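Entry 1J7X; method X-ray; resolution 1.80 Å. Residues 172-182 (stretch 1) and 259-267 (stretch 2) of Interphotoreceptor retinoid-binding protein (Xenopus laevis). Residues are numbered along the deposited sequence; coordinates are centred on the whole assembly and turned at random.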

# COMPACT_ATOMS: atom_id res chain seq x y z
N ILE A 172 7.22 6.48 -16.76
CA ILE A 172 7.38 5.12 -16.25
C ILE A 172 6.06 4.59 -15.77
O ILE A 172 5.39 5.16 -14.95
CB ILE A 172 8.34 5.15 -15.08
CG1 ILE A 172 9.66 5.77 -15.54
CG2 ILE A 172 8.51 3.74 -14.52
CD1 ILE A 172 10.37 4.93 -16.62
N HIS A 173 5.71 3.40 -16.22
CA HIS A 173 4.46 2.83 -15.78
C HIS A 173 4.74 2.33 -14.34
O HIS A 173 5.74 1.73 -14.09
CB HIS A 173 4.14 1.60 -16.63
CG HIS A 173 3.03 0.74 -16.08
ND1 HIS A 173 1.75 1.16 -15.92
CD2 HIS A 173 3.04 -0.58 -15.78
CE1 HIS A 173 1.00 0.14 -15.50
NE2 HIS A 173 1.76 -0.92 -15.41
N LEU A 174 3.86 2.64 -13.46
CA LEU A 174 4.06 2.23 -12.04
C LEU A 174 3.23 1.01 -11.74
O LEU A 174 3.73 0.05 -11.17
CB LEU A 174 3.65 3.38 -11.15
CG LEU A 174 4.49 4.61 -11.41
CD1 LEU A 174 3.90 5.77 -10.48
CD2 LEU A 174 5.91 4.44 -11.22
N PHE A 175 1.97 1.05 -12.04
CA PHE A 175 1.04 -0.04 -11.81
C PHE A 175 -0.24 0.30 -12.56
O PHE A 175 -0.39 1.40 -13.11
CB PHE A 175 0.71 -0.23 -10.30
CG PHE A 175 0.10 1.02 -9.64
CD1 PHE A 175 0.92 2.00 -9.18
CD2 PHE A 175 -1.26 1.17 -9.53
CE1 PHE A 175 0.36 3.20 -8.59
CE2 PHE A 175 -1.86 2.27 -8.88
CZ PHE A 175 -1.07 3.27 -8.41
N THR A 176 -1.13 -0.66 -12.66
CA THR A 176 -2.38 -0.54 -13.22
C THR A 176 -3.43 -1.02 -12.26
O THR A 176 -3.21 -2.05 -11.65
CB THR A 176 -2.48 -1.42 -14.55
OG1 THR A 176 -1.59 -0.85 -15.50
CG2 THR A 176 -3.80 -1.32 -15.17
N LEU A 177 -4.49 -0.26 -12.10
CA LEU A 177 -5.56 -0.60 -11.24
C LEU A 177 -6.69 -1.11 -12.08
O LEU A 177 -6.95 -0.57 -13.18
CB LEU A 177 -6.06 0.62 -10.48
CG LEU A 177 -5.18 1.06 -9.33
CD1 LEU A 177 -5.95 1.96 -8.44
CD2 LEU A 177 -4.64 -0.10 -8.50
N HIS A 178 -7.27 -2.21 -11.63
CA HIS A 178 -8.46 -2.78 -12.24
C HIS A 178 -9.52 -2.74 -11.19
O HIS A 178 -9.45 -3.48 -10.21
CB HIS A 178 -8.23 -4.21 -12.77
N ASN A 179 -10.44 -1.77 -11.28
CA ASN A 179 -11.56 -1.66 -10.35
C ASN A 179 -12.78 -2.40 -10.97
O ASN A 179 -13.40 -1.90 -11.97
CB ASN A 179 -11.91 -0.22 -10.13
CG ASN A 179 -12.89 -0.03 -9.02
OD1 ASN A 179 -13.83 -0.80 -8.94
ND2 ASN A 179 -12.64 0.97 -8.11
N ARG A 180 -13.11 -3.54 -10.38
CA ARG A 180 -14.22 -4.39 -10.82
C ARG A 180 -15.51 -3.64 -10.77
O ARG A 180 -16.28 -3.71 -11.71
CB ARG A 180 -14.34 -5.63 -9.92
CG ARG A 180 -15.56 -6.53 -10.19
CD ARG A 180 -15.55 -7.13 -11.54
NE ARG A 180 -16.36 -6.38 -12.45
CZ ARG A 180 -17.69 -6.33 -12.39
NH1 ARG A 180 -18.36 -7.02 -11.46
NH2 ARG A 180 -18.35 -5.59 -13.26
N GLN A 181 -15.77 -2.94 -9.67
CA GLN A 181 -17.02 -2.23 -9.49
C GLN A 181 -17.35 -1.36 -10.72
O GLN A 181 -18.48 -0.93 -10.91
CB GLN A 181 -17.01 -1.36 -8.21
CG GLN A 181 -16.82 -2.15 -6.93
CD GLN A 181 -17.41 -1.50 -5.69
OE1 GLN A 181 -17.05 -0.36 -5.31
NE2 GLN A 181 -18.28 -2.24 -5.00
N GLN A 182 -16.34 -1.11 -11.52
CA GLN A 182 -16.50 -0.39 -12.76
C GLN A 182 -15.52 -1.01 -13.71
O GLN A 182 -15.24 -2.20 -13.59
CB GLN A 182 -16.26 1.09 -12.55
CG GLN A 182 -15.16 1.41 -11.60
CD GLN A 182 -15.32 2.78 -10.95
OE1 GLN A 182 -15.42 3.79 -11.65
NE2 GLN A 182 -15.35 2.83 -9.61
N PRO A 259 -12.07 -7.97 -2.23
CA PRO A 259 -11.21 -7.07 -2.97
C PRO A 259 -11.89 -6.62 -4.22
O PRO A 259 -12.33 -7.46 -4.93
CB PRO A 259 -9.98 -7.91 -3.27
CG PRO A 259 -10.55 -9.34 -3.31
CD PRO A 259 -11.52 -9.34 -2.21
N ILE A 260 -12.11 -5.32 -4.39
CA ILE A 260 -12.76 -4.80 -5.58
C ILE A 260 -11.75 -4.27 -6.56
O ILE A 260 -12.05 -3.97 -7.69
CB ILE A 260 -13.73 -3.68 -5.22
CG1 ILE A 260 -12.91 -2.47 -4.65
CG2 ILE A 260 -14.78 -4.11 -4.19
CD1 ILE A 260 -13.75 -1.22 -4.43
N ILE A 261 -10.48 -4.20 -6.17
CA ILE A 261 -9.49 -3.71 -7.05
C ILE A 261 -8.34 -4.63 -7.16
O ILE A 261 -7.86 -5.18 -6.11
CB ILE A 261 -8.97 -2.36 -6.42
CG1 ILE A 261 -9.95 -1.24 -6.67
CG2 ILE A 261 -7.63 -2.01 -6.97
CD1 ILE A 261 -9.74 -0.01 -5.86
N ASN A 262 -7.77 -4.77 -8.33
CA ASN A 262 -6.57 -5.55 -8.52
C ASN A 262 -5.48 -4.56 -8.82
O ASN A 262 -5.74 -3.52 -9.52
CB ASN A 262 -6.71 -6.61 -9.67
CG ASN A 262 -7.09 -7.99 -9.11
OD1 ASN A 262 -6.84 -8.26 -7.89
ND2 ASN A 262 -7.82 -8.76 -9.86
N PHE A 263 -4.30 -4.84 -8.30
CA PHE A 263 -3.16 -3.98 -8.42
C PHE A 263 -2.07 -4.73 -9.15
O PHE A 263 -1.48 -5.72 -8.64
CB PHE A 263 -2.71 -3.55 -7.01
CG PHE A 263 -1.55 -2.58 -6.97
CD1 PHE A 263 -0.24 -3.00 -7.32
CD2 PHE A 263 -1.74 -1.33 -6.44
CE1 PHE A 263 0.80 -2.13 -7.02
CE2 PHE A 263 -0.72 -0.39 -6.30
CZ PHE A 263 0.58 -0.83 -6.54
N ILE A 264 -1.87 -4.37 -10.44
CA ILE A 264 -0.90 -5.04 -11.28
C ILE A 264 0.30 -4.19 -11.50
O ILE A 264 0.15 -3.04 -11.98
CB ILE A 264 -1.58 -5.45 -12.69
CG1 ILE A 264 -2.90 -6.11 -12.47
CG2 ILE A 264 -0.60 -6.22 -13.48
CD1 ILE A 264 -3.70 -6.33 -13.76
N ASP A 265 1.45 -4.65 -10.99
CA ASP A 265 2.65 -3.83 -11.02
C ASP A 265 3.28 -3.81 -12.37
O ASP A 265 2.79 -4.49 -13.33
CB ASP A 265 3.66 -4.15 -9.95
CG ASP A 265 4.21 -5.50 -10.08
OD1 ASP A 265 4.40 -6.04 -11.30
OD2 ASP A 265 4.49 -6.08 -8.98
N SER A 266 4.37 -3.06 -12.43
CA SER A 266 5.04 -2.88 -13.73
C SER A 266 5.69 -4.17 -14.31
O SER A 266 6.24 -4.14 -15.44
CB SER A 266 6.05 -1.72 -13.65
OG SER A 266 7.10 -2.09 -12.83
N ASN A 267 5.70 -5.25 -13.53
CA ASN A 267 6.28 -6.53 -13.98
C ASN A 267 5.14 -7.44 -14.27
O ASN A 267 5.40 -8.60 -14.65
CB ASN A 267 7.15 -7.18 -12.89
CG ASN A 267 8.30 -6.27 -12.41
OD1 ASN A 267 9.04 -5.78 -13.26
ND2 ASN A 267 8.43 -5.99 -11.09
O HOH W 1 5.85 -1.53 -10.38

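Two neighbouring antiparallel strands of one chain, Interphotoreceptor retinoid-binding protein residues 173-179 and a strand around 261-265, lie edge to edge with their axes 4.6 Å apart at closest approach. Backbone hydrogen bonds set the register. Thr176 pairs with Ile264 (Thr176 N to Ile264 O 2.8 Å, Ile264 N to Thr176 O 2.9 Å), and His178 pairs with Asn262 (His178 N to Asn262 O 2.9 Å, Asn262 N to His178 O 2.8 Å). A fifth bond, Arg180 N to Ile260 O at 2.9 Å, carries the ladder past the strand into the turn that begins at Asn179. Between these rungs, CA-H...O contacts use the same carbonyls: Leu177 CA lies 3.4 Å from Asn262 O, and Ile261 CA 3.2 Å from His178 O.

Alternation puts Phe175, Leu177, Ile261 and Phe263 on one face. The rings of Phe175 and Phe263 form an offset stack, nearly parallel at 7°, with centroids 4.5 Å apart; Phe175 CB also sits over the Phe263 ring. Leu177 CD2 extends this apolar patch, 3.8 Å from Phe263 CD2 and 3.9 Å from Ile261 CG2.

Near Ser266 a water takes over the bridging: it donates to Leu174 O (2.8 Å) and accepts from Ser266 N (3.0 Å).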